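Local structure of Cap5O (Staphylococcus aureus, 3OJO) at residues L379-H384 with D405-V410; L323-V329 with A354-V359. The protein probably oxidises UDP-N-acetyl-mannosamine with NAD as cofactor, as an enzyme of capsular polysaccharide biosynthesis. All coordinates share one frame. Residue numbers count along the deposited sequence, not the author numbering.

Interactions 1 and 2 both lie at the C-terminal ends of the strands of the five-stranded parallel sheet of the UDP-binding domain. Interaction 2 joins the loop after strand 317-321 to the end of strand 351-355 and the turn after it; interaction 1 joins the ends of strands 377-380 and 402-405 and the loops that follow. Their centres are about 11 Å apart, and two probable hydrogen bonds tie them together: Ser-382 OG to Thr-324 O at 2.6 Å and His-384 NE2 to Asp-356 OD1 at 2.8 Å. Both lie near the ligands: Lys-326 touches bound pyridine-2,6-dicarboxylic acid, and the side chains of Val-329 and Asp-383 are about 8 Å from the NAD and 6 Å from a pyridine-2,6-dicarboxylic acid.

Interaction 1: L379-H384 with D405-V410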
loop_
_atom_site.group_PDB
_atom_site.type_symbol
_atom_site.label_atom_id
_atom_site.label_comp_id
_atom_site.label_asym_id
_atom_site.label_seq_id
_atom_site.Cartn_x
_atom_site.Cartn_y
_atom_site.Cartn_z
ATOM N N LEU B 379 -19.364 -8.700 20.331
ATOM C CA LEU B 379 -18.136 -8.289 19.673
ATOM C C LEU B 379 -17.870 -9.124 18.423
ATOM O O LEU B 379 -17.557 -10.310 18.537
ATOM C CB LEU B 379 -16.959 -8.341 20.676
ATOM C CG LEU B 379 -15.631 -7.707 20.263
ATOM C CD1 LEU B 379 -15.793 -6.225 19.888
ATOM C CD2 LEU B 379 -14.599 -7.869 21.360
ATOM N N ILE B 380 -17.983 -8.500 17.230
ATOM C CA ILE B 380 -17.705 -9.212 15.978
ATOM C C ILE B 380 -16.228 -9.066 15.512
ATOM O O ILE B 380 -15.781 -7.988 15.109
ATOM C CB ILE B 380 -18.752 -8.986 14.871
ATOM C CG1 ILE B 380 -20.172 -8.992 15.459
ATOM C CG2 ILE B 380 -18.573 -10.034 13.761
ATOM C CD1 ILE B 380 -21.253 -8.930 14.488
ATOM N N LEU B 381 -15.498 -10.186 15.583
ATOM C CA LEU B 381 -14.068 -10.288 15.291
ATOM C C LEU B 381 -13.704 -11.115 14.058
ATOM O O LEU B 381 -12.555 -11.028 13.615
ATOM C CB LEU B 381 -13.291 -10.788 16.523
ATOM C CG LEU B 381 -13.502 -10.081 17.850
ATOM C CD1 LEU B 381 -12.754 -10.780 18.910
ATOM C CD2 LEU B 381 -13.098 -8.607 17.779
ATOM N N SER B 382 -14.685 -11.855 13.470
ATOM C CA SER B 382 -14.512 -12.648 12.235
ATOM C C SER B 382 -15.604 -12.342 11.224
ATOM O O SER B 382 -16.730 -12.070 11.620
ATOM C CB SER B 382 -14.471 -14.142 12.536
ATOM O OG SER B 382 -13.402 -14.430 13.424
ATOM N N ASP B 383 -15.275 -12.367 9.929
ATOM C CA ASP B 383 -16.241 -12.086 8.864
ATOM C C ASP B 383 -16.900 -13.373 8.278
ATOM O O ASP B 383 -16.946 -13.579 7.058
ATOM C CB ASP B 383 -15.649 -11.140 7.781
ATOM C CG ASP B 383 -14.422 -11.646 7.035
ATOM O OD1 ASP B 383 -13.891 -12.722 7.406
ATOM O OD2 ASP B 383 -13.974 -10.954 6.105
ATOM N N HIS B 384 -17.436 -14.221 9.177
ATOM C CA HIS B 384 -18.149 -15.438 8.818
ATOM C C HIS B 384 -19.431 -15.082 8.074
ATOM O O HIS B 384 -20.116 -14.135 8.464
ATOM C CB HIS B 384 -18.489 -16.248 10.073
ATOM C CG HIS B 384 -17.298 -16.798 10.783
ATOM N ND1 HIS B 384 -16.288 -17.447 10.101
ATOM C CD2 HIS B 384 -17.025 -16.829 12.104
ATOM C CE1 HIS B 384 -15.416 -17.824 11.016
ATOM N NE2 HIS B 384 -15.817 -17.478 12.239
ATOM N N ASP B 405 -18.802 -4.142 15.608
ATOM C CA ASP B 405 -18.309 -4.956 14.509
ATOM C C ASP B 405 -16.982 -4.423 13.982
ATOM O O ASP B 405 -16.941 -3.384 13.330
ATOM C CB ASP B 405 -19.393 -5.080 13.431
ATOM C CG ASP B 405 -19.124 -6.038 12.298
ATOM O OD1 ASP B 405 -18.197 -6.864 12.420
ATOM O OD2 ASP B 405 -19.849 -5.974 11.293
ATOM N N THR B 406 -15.888 -5.138 14.300
ATOM C CA THR B 406 -14.528 -4.790 13.898
ATOM C C THR B 406 -14.233 -5.207 12.453
ATOM O O THR B 406 -13.189 -4.825 11.922
ATOM C CB THR B 406 -13.497 -5.387 14.891
ATOM O OG1 THR B 406 -13.428 -6.792 14.729
ATOM C CG2 THR B 406 -13.774 -5.023 16.322
ATOM N N LYS B 407 -15.143 -5.991 11.830
ATOM C CA LYS B 407 -14.998 -6.532 10.463
ATOM C C LYS B 407 -15.958 -5.939 9.412
ATOM O O LYS B 407 -15.750 -6.179 8.223
ATOM C CB LYS B 407 -15.115 -8.082 10.470
ATOM C CG LYS B 407 -13.983 -8.820 11.181
ATOM C CD LYS B 407 -12.623 -8.706 10.467
ATOM C CE LYS B 407 -12.479 -9.560 9.242
ATOM N NZ LYS B 407 -11.073 -9.568 8.764
ATOM N N ASN B 408 -16.999 -5.180 9.841
ATOM C CA ASN B 408 -18.034 -4.576 8.977
ATOM C C ASN B 408 -18.731 -5.660 8.110
ATOM O O ASN B 408 -18.894 -5.510 6.893
ATOM C CB ASN B 408 -17.470 -3.399 8.161
ATOM C CG ASN B 408 -18.507 -2.559 7.459
ATOM O OD1 ASN B 408 -19.596 -2.295 7.964
ATOM N ND2 ASN B 408 -18.178 -2.100 6.273
ATOM N N VAL B 409 -19.110 -6.773 8.772
ATOM C CA VAL B 409 -19.719 -7.955 8.172
ATOM C C VAL B 409 -21.262 -7.927 8.137
ATOM O O VAL B 409 -21.847 -8.414 7.164
ATOM C CB VAL B 409 -19.110 -9.272 8.751
ATOM C CG1 VAL B 409 -19.551 -9.534 10.188
ATOM C CG2 VAL B 409 -19.402 -10.471 7.861
ATOM N N VAL B 410 -21.912 -7.351 9.174
ATOM C CA VAL B 410 -23.372 -7.277 9.265
ATOM C C VAL B 410 -23.927 -6.352 8.193
ATOM O O VAL B 410 -23.594 -5.164 8.157
ATOM C CB VAL B 410 -23.895 -6.912 10.675
ATOM C CG1 VAL B 410 -25.395 -7.182 10.780
ATOM C CG2 VAL B 410 -23.150 -7.680 11.754
#
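Parallel strands 377-380 and 402-405 end together here. Ile-380 and Asp-405 form a bridge with their CA atoms 4.5 Å apart and their side chains on the same face of the sheet. Past it the backbones separate slightly, to 5.7 Å between the CA atoms of Leu-381 and Thr-406, and stay close to 5.4 Å between those of Asp-383 and Val-409. Ile-380 O receives two hydrogen bonds from one residue, from Thr-406 N (3.0 Å) and from Thr-406 OG1 (2.7 Å), so the carbonyl at the strand end is doubly paired. On the Asp-405 face, Ile-380 packs CG2 on Val-409 CG1 (3.7 Å) and CD1 on Val-410 CG2 (3.6 Å), while its CB meets Asp-405 OD1 at 3.3 Å. The loop folds back over the Asp-405 carboxylate, which accepts from its backbone amides. OD1 accepts from Lys-407 N at 3.2 Å, an Asx turn, and OD2 from Val-409 N at 2.7 Å and Val-410 N at 3.3 Å; Tyr-419 OH also bonds to OD2. The aliphatic part of Lys-407 lies along the other loop, with CG 3.6 Å from Leu-381 O and CE 3.6 Å from Asp-383 CG. Its NZ stays 4.2 Å from Asp-383 OD2, too far for a salt bridge. Leu-379 and Leu-381 pack against helices 286-312 and 336-346. Ser-382 OG bonds to Thr-324 O, linking this loop to the neighbouring one. A buried carboxylate taking three backbone amides, beside a small Ile-Val cluster, is consistent with Asp-405 fixing the path of the 405-410 turn, while Thr-406 ties it to the adjacent strand.

Interaction 2: L323-V329 with A354-V359; sequences LTYKGDV and AYDPHV
Segment 354-359 leaves the end of strand 351-355 at Tyr-355 and turns at Asp-356, while 323-329 is an irregular loop following strand 317-321. The loop approaches with its two ends, Leu-323 near Asp-356 and Val-329 near His-358 (CA-CA 6.4 Å each); between them 325-327 loops away. Asp-328 takes a left-handed backbone conformation (phi 60°, psi 28°), which returns the loop to His-358. Hydrogen bonds centre on the Asp-356 carboxylate (chi1 t). OD1 accepts from Leu-323 N at 2.8 Å, nearly straight at 164°, and also meets His-384 NE2. OD2 closes an Asx turn with His-358 N (2.9 Å) and takes a weak bond from Val-359 N (3.4 Å). Within the loop, Thr-324 OG1 (chi1 p) donates to Lys-326 O at 2.8 Å. The apolar contacts are made by Leu-323 and Thr-324: Leu-323 (m, t) sets CD1 3.8 Å from Ala-354 CB and CB 4.4 Å from Val-359 CG2, and Thr-324 CG2 is 3.6 Å from Val-359 CG2. At the far end the His-358 ring (chi1 m, chi2 -85°) receives a CH-pi contact over its face, with Asp-328 CA 3.8 Å from the centroid and 18° off the normal; Val-329 O is 3.5 Å from His-358 CB. Both polar ends have partners just after segment 379-384: His-358 NE2 bonds to Glu-386 OE1 and Asp-328 OD1 to Ser-385 OG. Lys-326 touches bound pyridine-2,6-dicarboxylic acid. Ligand-facing loops gathered at the C-terminal ends of parallel strands are characteristic of Rossmann-like alpha/beta domains, here the UDP-binding domain of a UDP-sugar dehydrogenase.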
loop_
_atom_site.group_PDB
_atom_site.type_symbol
_atom_site.label_atom_id
_atom_site.label_comp_id
_atom_site.label_asym_id
_atom_site.label_seq_id
_atom_site.Cartn_x
_atom_site.Cartn_y
_atom_site.Cartn_z
ATOM N N LEU B 323 -13.588 -16.467 16.271
ATOM C CA LEU B 323 -12.277 -16.659 16.901
ATOM C C LEU B 323 -11.170 -16.926 15.848
ATOM O O LEU B 323 -10.016 -17.157 16.207
ATOM C CB LEU B 323 -12.332 -17.814 17.908
ATOM C CG LEU B 323 -13.085 -17.646 19.240
ATOM C CD1 LEU B 323 -13.008 -18.926 20.014
ATOM C CD2 LEU B 323 -12.442 -16.618 20.116
ATOM N N THR B 324 -11.522 -16.838 14.560
ATOM C CA THR B 324 -10.615 -17.092 13.438
ATOM C C THR B 324 -10.180 -15.812 12.727
ATOM O O THR B 324 -10.919 -14.825 12.758
ATOM C CB THR B 324 -11.306 -18.027 12.419
ATOM O OG1 THR B 324 -12.467 -17.379 11.885
ATOM C CG2 THR B 324 -11.666 -19.384 13.013
ATOM N N TYR B 325 -9.018 -15.845 12.026
ATOM C CA TYR B 325 -8.576 -14.684 11.245
ATOM C C TYR B 325 -9.440 -14.549 10.005
ATOM O O TYR B 325 -10.076 -13.516 9.821
ATOM C CB TYR B 325 -7.074 -14.731 10.895
ATOM C CG TYR B 325 -6.620 -13.645 9.925
ATOM C CD1 TYR B 325 -6.752 -12.290 10.243
ATOM C CD2 TYR B 325 -6.021 -13.972 8.709
ATOM C CE1 TYR B 325 -6.332 -11.291 9.359
ATOM C CE2 TYR B 325 -5.599 -12.980 7.817
ATOM C CZ TYR B 325 -5.745 -11.640 8.152
ATOM O OH TYR B 325 -5.309 -10.660 7.285
ATOM N N LYS B 326 -9.500 -15.594 9.186
ATOM C CA LYS B 326 -10.311 -15.534 7.989
ATOM C C LYS B 326 -11.718 -16.024 8.307
ATOM O O LYS B 326 -11.910 -16.792 9.254
ATOM C CB LYS B 326 -9.664 -16.327 6.830
ATOM C CG LYS B 326 -8.238 -15.892 6.518
ATOM C CD LYS B 326 -7.634 -16.639 5.349
ATOM C CE LYS B 326 -6.133 -16.446 5.292
ATOM N NZ LYS B 326 -5.421 -17.210 6.359
ATOM N N GLY B 327 -12.685 -15.550 7.533
ATOM C CA GLY B 327 -14.069 -15.967 7.652
ATOM C C GLY B 327 -14.319 -17.307 6.987
ATOM O O GLY B 327 -13.653 -17.647 6.011
ATOM N N ASP B 328 -15.250 -18.090 7.539
ATOM C CA ASP B 328 -15.688 -19.409 7.075
ATOM C C ASP B 328 -14.577 -20.473 7.031
ATOM O O ASP B 328 -14.658 -21.441 6.269
ATOM C CB ASP B 328 -16.477 -19.303 5.756
ATOM C CG ASP B 328 -17.566 -18.248 5.776
ATOM O OD1 ASP B 328 -17.578 -17.395 4.873
ATOM O OD2 ASP B 328 -18.425 -18.299 6.679
ATOM N N VAL B 329 -13.574 -20.299 7.908
ATOM C CA VAL B 329 -12.432 -21.187 8.110
ATOM C C VAL B 329 -12.421 -21.601 9.602
ATOM O O VAL B 329 -12.969 -20.871 10.430
ATOM C CB VAL B 329 -11.105 -20.553 7.591
ATOM C CG1 VAL B 329 -10.530 -19.532 8.566
ATOM C CG2 VAL B 329 -10.071 -21.618 7.247
ATOM N N ALA B 354 -17.252 -16.887 24.056
ATOM C CA ALA B 354 -16.988 -17.008 22.632
ATOM C C ALA B 354 -18.045 -17.785 21.877
ATOM O O ALA B 354 -18.469 -18.846 22.328
ATOM C CB ALA B 354 -15.639 -17.650 22.411
ATOM N N TYR B 355 -18.422 -17.280 20.697
ATOM C CA TYR B 355 -19.344 -17.930 19.772
ATOM C C TYR B 355 -18.708 -18.026 18.377
ATOM O O TYR B 355 -18.455 -17.004 17.742
ATOM C CB TYR B 355 -20.725 -17.225 19.703
ATOM C CG TYR B 355 -21.611 -17.813 18.622
ATOM C CD1 TYR B 355 -21.716 -17.206 17.372
ATOM C CD2 TYR B 355 -22.263 -19.030 18.813
ATOM C CE1 TYR B 355 -22.475 -17.775 16.350
ATOM C CE2 TYR B 355 -23.013 -19.616 17.792
ATOM C CZ TYR B 355 -23.134 -18.973 16.569
ATOM O OH TYR B 355 -23.874 -19.544 15.559
ATOM N N ASP B 356 -18.476 -19.258 17.900
ATOM C CA ASP B 356 -17.973 -19.513 16.552
ATOM C C ASP B 356 -18.517 -20.847 16.004
ATOM O O ASP B 356 -18.169 -21.906 16.530
ATOM C CB ASP B 356 -16.439 -19.393 16.434
ATOM C CG ASP B 356 -15.949 -19.185 15.007
ATOM O OD1 ASP B 356 -15.039 -18.361 14.807
ATOM O OD2 ASP B 356 -16.440 -19.882 14.106
ATOM N N PRO B 357 -19.372 -20.809 14.949
ATOM C CA PRO B 357 -19.920 -22.067 14.398
ATOM C C PRO B 357 -18.892 -22.963 13.703
ATOM O O PRO B 357 -19.126 -24.164 13.560
ATOM C CB PRO B 357 -20.984 -21.583 13.412
ATOM C CG PRO B 357 -20.548 -20.224 13.011
ATOM C CD PRO B 357 -19.874 -19.629 14.212
ATOM N N HIS B 358 -17.765 -22.376 13.264
ATOM C CA HIS B 358 -16.685 -23.064 12.564
ATOM C C HIS B 358 -15.645 -23.661 13.514
ATOM O O HIS B 358 -14.948 -24.597 13.121
ATOM C CB HIS B 358 -16.020 -22.110 11.557
ATOM C CG HIS B 358 -16.977 -21.570 10.543
ATOM N ND1 HIS B 358 -17.272 -22.269 9.393
ATOM C CD2 HIS B 358 -17.703 -20.429 10.562
ATOM C CE1 HIS B 358 -18.151 -21.530 8.739
ATOM N NE2 HIS B 358 -18.435 -20.408 9.399
ATOM N N VAL B 359 -15.541 -23.131 14.761
ATOM C CA VAL B 359 -14.569 -23.587 15.777
ATOM C C VAL B 359 -15.181 -24.637 16.734
ATOM O O VAL B 359 -16.153 -24.352 17.449
ATOM C CB VAL B 359 -13.881 -22.408 16.531
ATOM C CG1 VAL B 359 -12.873 -22.920 17.545
ATOM C CG2 VAL B 359 -13.202 -21.446 15.566
#